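Local atomic coordinates of xylanase inhibitor TL-XI (Triticum aestivum, PDB entry 3G7M), a protein that inhibits xylanases noncompetitively, as a small thaumatin-like protein of wheat probably linked to plant defence. Residues P15-V20 and G44-W49; T85-S90 and Y98-T103. The protein carries 4 engineered substitutions. All coordinates share one frame; numbering follows the deposited sequence.

Interaction 1: P15-V20 and G44-W49; sequences PAVALV and GSQYIW
Ala16 lays its CB over one face of the Trp49 indole, displaced toward the rim and 3.5 Å from CE2, in a CH-pi contact. Ala18 CB meets the same ring at its edge, near CH2. CG of Trp49 stands between the backbone N and the carbonyl carbon (chi1 71°), and the indole lies over Ala16. A second CH-pi contact closes the other end of the pair: Val20 CG1 sits 3.9 Å from the centroid of the Tyr47 ring, over its face, while Val20 CG2 touches Ser45 OG. On the reverse face, Val17 and Ile48 run side by side, CG2 to CG1, and Leu19 and Gln46 do the same, CG to CG.

The backbones set this register through antiparallel hydrogen-bonded pairs: Ala16 N donates to Trp49 O at 2.7 Å and Tyr47 N to Ala18 O at 2.6 Å, each bond being returned. Val20 N reaches Ser45 O at 3.1 Å. Trp49 NE1 is held by Gly67 O.

Strand 44-52 lies between strands 13-19 and 86-91, bonded to the latter through Gln46 with Val89 and Ile48 with Ala87, while the Val17 and Ile48 face packs on Ile5 of strand 3-7, joining the two large sheets of the thaumatin-like sandwich.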
loop_
_atom_site.group_PDB
_atom_site.type_symbol
_atom_site.label_atom_id
_atom_site.label_comp_id
_atom_site.label_asym_id
_atom_site.label_seq_id
_atom_site.Cartn_x
_atom_site.Cartn_y
_atom_site.Cartn_z
ATOM N N PRO A 15 -2.273 -7.127 1.329
ATOM C CA PRO A 15 -1.631 -5.824 1.515
ATOM C C PRO A 15 -0.400 -5.928 2.404
ATOM O O PRO A 15 -0.387 -6.748 3.312
ATOM C CB PRO A 15 -2.716 -4.988 2.221
ATOM C CG PRO A 15 -3.966 -5.664 1.932
ATOM C CD PRO A 15 -3.645 -7.126 1.856
ATOM N N ALA A 16 0.617 -5.105 2.138
ATOM C CA ALA A 16 1.816 -5.109 2.926
ATOM C C ALA A 16 2.187 -3.699 3.217
ATOM O O ALA A 16 2.249 -2.862 2.318
ATOM C CB ALA A 16 2.913 -5.787 2.197
ATOM N N VAL A 17 2.435 -3.440 4.489
ATOM C CA VAL A 17 2.878 -2.154 4.913
ATOM C C VAL A 17 4.268 -2.338 5.514
ATOM O O VAL A 17 4.470 -3.173 6.400
ATOM C CB VAL A 17 1.879 -1.525 5.920
ATOM C CG1 VAL A 17 2.313 -0.105 6.346
ATOM C CG2 VAL A 17 0.489 -1.494 5.339
ATOM N N ALA A 18 5.225 -1.555 5.011
ATOM C CA ALA A 18 6.577 -1.444 5.595
ATOM C C ALA A 18 7.074 0.016 5.621
ATOM O O ALA A 18 6.982 0.695 4.620
ATOM C CB ALA A 18 7.572 -2.354 4.844
ATOM N N LEU A 19 7.593 0.486 6.763
ATOM C CA LEU A 19 8.263 1.793 6.861
ATOM C C LEU A 19 9.531 1.839 6.003
ATOM O O LEU A 19 10.201 0.821 5.803
ATOM C CB LEU A 19 8.634 2.069 8.305
ATOM C CG LEU A 19 7.523 2.436 9.311
ATOM C CD1 LEU A 19 6.832 1.206 9.814
ATOM C CD2 LEU A 19 8.104 3.153 10.509
ATOM N N VAL A 20 9.876 3.020 5.503
ATOM C CA VAL A 20 10.894 3.133 4.437
ATOM C C VAL A 20 12.275 2.684 4.844
ATOM O O VAL A 20 13.047 2.208 3.987
ATOM C CB VAL A 20 11.002 4.558 3.811
ATOM C CG1 VAL A 20 9.712 4.942 3.084
ATOM C CG2 VAL A 20 11.383 5.579 4.870
ATOM N N GLY A 44 7.072 9.665 10.364
ATOM C CA GLY A 44 7.638 8.632 9.511
ATOM C C GLY A 44 6.892 8.425 8.209
ATOM O O GLY A 44 5.811 8.988 7.980
ATOM N N SER A 45 7.466 7.602 7.344
ATOM C CA SER A 45 6.793 7.237 6.098
ATOM C C SER A 45 6.772 5.720 5.916
ATOM O O SER A 45 7.652 5.004 6.431
ATOM C CB SER A 45 7.412 7.957 4.878
ATOM O OG SER A 45 8.835 7.986 4.961
ATOM N N GLN A 46 5.754 5.241 5.195
ATOM C CA GLN A 46 5.513 3.820 5.048
ATOM C C GLN A 46 5.271 3.525 3.585
ATOM O O GLN A 46 4.675 4.345 2.879
ATOM C CB GLN A 46 4.279 3.417 5.849
ATOM C CG GLN A 46 4.324 3.767 7.316
ATOM C CD GLN A 46 2.933 3.876 7.929
ATOM O OE1 GLN A 46 2.080 4.623 7.433
ATOM N NE2 GLN A 46 2.698 3.134 9.024
ATOM N N TYR A 47 5.739 2.360 3.131
ATOM C CA TYR A 47 5.421 1.859 1.799
ATOM C C TYR A 47 4.203 0.999 1.986
ATOM O O TYR A 47 4.111 0.260 2.998
ATOM C CB TYR A 47 6.557 0.999 1.215
ATOM C CG TYR A 47 7.735 1.770 0.665
ATOM C CD1 TYR A 47 7.527 2.818 -0.238
ATOM C CD2 TYR A 47 9.056 1.432 1.036
ATOM C CE1 TYR A 47 8.601 3.525 -0.754
ATOM C CE2 TYR A 47 10.149 2.131 0.532
ATOM C CZ TYR A 47 9.926 3.182 -0.363
ATOM O OH TYR A 47 11.026 3.901 -0.850
ATOM N N ILE A 48 3.278 1.072 1.011
ATOM C CA ILE A 48 2.066 0.273 1.054
ATOM C C ILE A 48 1.894 -0.299 -0.327
ATOM O O ILE A 48 1.872 0.442 -1.315
ATOM C CB ILE A 48 0.834 1.160 1.454
ATOM C CG1 ILE A 48 1.009 1.671 2.881
ATOM C CG2 ILE A 48 -0.510 0.414 1.286
ATOM C CD1 ILE A 48 0.082 2.759 3.262
ATOM N N TRP A 49 1.776 -1.616 -0.406
ATOM C CA TRP A 49 1.506 -2.286 -1.679
ATOM C C TRP A 49 0.692 -3.545 -1.487
ATOM O O TRP A 49 0.709 -4.126 -0.414
ATOM C CB TRP A 49 2.824 -2.627 -2.407
ATOM C CG TRP A 49 3.617 -3.719 -1.766
ATOM C CD1 TRP A 49 3.581 -5.029 -2.077
ATOM C CD2 TRP A 49 4.578 -3.575 -0.716
ATOM N NE1 TRP A 49 4.454 -5.732 -1.283
ATOM C CE2 TRP A 49 5.082 -4.864 -0.436
ATOM C CE3 TRP A 49 5.065 -2.482 0.014
ATOM C CZ2 TRP A 49 6.034 -5.100 0.552
ATOM C CZ3 TRP A 49 6.008 -2.716 0.996
ATOM C CH2 TRP A 49 6.481 -4.018 1.255
#

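Interaction 2: T85-S90 and Y98-T103; sequences TMAEVS and YGVTST
Met86 and Thr101 form one of two hydrogen-bonded pairs that tie these antiparallel strands together: Thr101 N donates to Met86 O at 2.8 Å, and the return bond from Met86 N to Thr101 O is longer, 3.2 Å. Glu88 and Gly99 make the other pair, with Glu88 N reaching Gly99 O at 2.7 Å and Gly99 N donating to Glu88 O. Between and beside them, CA-H...O contacts run from Val100 CA to Met86 O and from Tyr98 CA to Glu88 O.

Apolar contacts are light. Thr101 CG2 lies 3.8 Å from Met86 CB on the face that also carries Glu88. On the reverse face Val89 CG2 meets Tyr98 CB at 4.0 Å, the two side chains crossing obliquely. Val100 CG2, anti to its backbone N, lies against Met86 O and more loosely near Ala87 CB. Thr85 CG2 approaches Val100 CG2 at 4.1 Å, and a separate methyl-to-carbonyl contact sets it against Thr101 O.

Polar side chains mostly bond within their own segment or beyond the pair. Ser90 OG donates to the syn lone pair of Glu88 OE2. Thr101 OG1 accepts from Thr103 N at 3.0 Å, an ST turn, and also bonds Asp129, whereas Tyr98 OH is held by Asp119 O.

The arrangement is a beta hairpin of strands 86-91 and 95-101 within the six-stranded antiparallel sheet; its Ala87 and Tyr98 face packs on strand 111-115 of the other large sheet, as in a beta sandwich.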
loop_
_atom_site.group_PDB
_atom_site.type_symbol
_atom_site.label_atom_id
_atom_site.label_comp_id
_atom_site.label_asym_id
_atom_site.label_seq_id
_atom_site.Cartn_x
_atom_site.Cartn_y
_atom_site.Cartn_z
ATOM N N THR A 85 2.846 -2.186 -7.760
ATOM C CA THR A 85 2.426 -0.798 -7.619
ATOM C C THR A 85 2.789 -0.333 -6.221
ATOM O O THR A 85 2.449 -1.013 -5.258
ATOM C CB THR A 85 0.923 -0.667 -7.810
ATOM O OG1 THR A 85 0.586 -1.191 -9.126
ATOM C CG2 THR A 85 0.498 0.796 -7.718
ATOM N N MET A 86 3.506 0.799 -6.120
ATOM C CA MET A 86 4.027 1.324 -4.840
ATOM C C MET A 86 3.393 2.619 -4.367
ATOM O O MET A 86 3.560 3.705 -4.990
ATOM C CB MET A 86 5.526 1.534 -4.893
ATOM C CG MET A 86 6.306 0.365 -4.419
ATOM S SD MET A 86 6.106 0.119 -2.656
ATOM C CE MET A 86 7.624 -0.820 -2.356
ATOM N N ALA A 87 2.679 2.487 -3.238
ATOM C CA ALA A 87 2.122 3.626 -2.568
ATOM C C ALA A 87 2.992 4.010 -1.363
ATOM O O ALA A 87 3.470 3.131 -0.621
ATOM C CB ALA A 87 0.751 3.305 -2.130
ATOM N N GLU A 88 3.203 5.323 -1.186
ATOM C CA GLU A 88 3.990 5.888 -0.066
ATOM C C GLU A 88 3.146 6.853 0.765
ATOM O O GLU A 88 2.494 7.744 0.237
ATOM C CB GLU A 88 5.229 6.622 -0.610
ATOM C CG GLU A 88 6.481 6.536 0.240
ATOM C CD GLU A 88 6.683 7.738 1.137
ATOM O OE1 GLU A 88 7.838 8.191 1.294
ATOM O OE2 GLU A 88 5.699 8.198 1.751
ATOM N N VAL A 89 3.171 6.684 2.074
ATOM C CA VAL A 89 2.441 7.587 2.953
ATOM C C VAL A 89 3.407 8.108 4.003
ATOM O O VAL A 89 3.965 7.298 4.752
ATOM C CB VAL A 89 1.214 6.868 3.631
ATOM C CG1 VAL A 89 0.590 7.706 4.755
ATOM C CG2 VAL A 89 0.164 6.499 2.586
ATOM N N SER A 90 3.601 9.440 4.047
ATOM C CA SER A 90 4.379 10.107 5.109
ATOM C C SER A 90 3.454 10.782 6.131
ATOM O O SER A 90 2.425 11.359 5.770
ATOM C CB SER A 90 5.376 11.127 4.544
ATOM O OG SER A 90 6.185 10.577 3.504
ATOM N N TYR A 98 0.386 11.650 0.724
ATOM C CA TYR A 98 0.274 10.305 0.139
ATOM C C TYR A 98 0.605 10.302 -1.361
ATOM O O TYR A 98 0.056 11.073 -2.126
ATOM C CB TYR A 98 -1.105 9.687 0.436
ATOM C CG TYR A 98 -2.273 10.642 0.239
ATOM C CD1 TYR A 98 -2.607 11.584 1.200
ATOM C CD2 TYR A 98 -3.032 10.601 -0.918
ATOM C CE1 TYR A 98 -3.639 12.455 1.008
ATOM C CE2 TYR A 98 -4.073 11.489 -1.120
ATOM C CZ TYR A 98 -4.373 12.412 -0.151
ATOM O OH TYR A 98 -5.422 13.297 -0.341
ATOM N N GLY A 99 1.540 9.453 -1.766
ATOM C CA GLY A 99 2.008 9.418 -3.152
ATOM C C GLY A 99 2.071 7.998 -3.655
ATOM O O GLY A 99 1.981 7.052 -2.879
ATOM N N VAL A 100 2.206 7.836 -4.963
ATOM C CA VAL A 100 2.095 6.517 -5.538
ATOM C C VAL A 100 2.861 6.544 -6.816
ATOM O O VAL A 100 2.979 7.591 -7.442
ATOM C CB VAL A 100 0.567 6.125 -5.771
ATOM C CG1 VAL A 100 -0.116 7.046 -6.811
ATOM C CG2 VAL A 100 0.375 4.602 -6.115
ATOM N N THR A 101 3.381 5.387 -7.205
ATOM C CA THR A 101 4.005 5.201 -8.527
ATOM C C THR A 101 3.627 3.890 -9.200
ATOM O O THR A 101 3.360 2.903 -8.539
ATOM C CB THR A 101 5.523 5.270 -8.430
ATOM O OG1 THR A 101 6.083 5.032 -9.742
ATOM C CG2 THR A 101 6.058 4.236 -7.449
ATOM N N SER A 102 3.613 3.876 -10.521
ATOM C CA SER A 102 3.468 2.624 -11.257
ATOM C C SER A 102 4.503 2.618 -12.399
ATOM O O SER A 102 4.283 2.082 -13.486
ATOM C CB SER A 102 2.030 2.449 -11.726
ATOM O OG SER A 102 1.717 3.453 -12.656
ATOM N N THR A 103 5.654 3.218 -12.131
ATOM C CA THR A 103 6.695 3.254 -13.116
ATOM C C THR A 103 7.996 2.722 -12.543
ATOM O O THR A 103 8.797 2.108 -13.271
ATOM C CB THR A 103 6.862 4.665 -13.702
ATOM O OG1 THR A 103 5.567 5.239 -13.876
ATOM C CG2 THR A 103 7.574 4.643 -15.083
#

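In the fold
Interactions 1 and 2 are successive strand pairings of one antiparallel sheet, their centres about 9 Å apart. They meet where strand 44-52 lies beside strand 86-91: Ile48 N lies 2.6 Å from Ala87 O and Gln46 N 2.8 Å from Val89 O, both probable hydrogen bonds. Side chains continue the seam, with Ser45 against Ser90, Tyr47 touching Glu88, and Ile48 packed on Val89. Along the chain, 15-20 with 44-49 is complete before 85-90 with 98-103 begins. A glycerol, probably from the crystallisation liquor, lies about 3 Å from the Ser45 side chain, and a sodium ion about 7 Å from that of Ala16, both between nearest atoms.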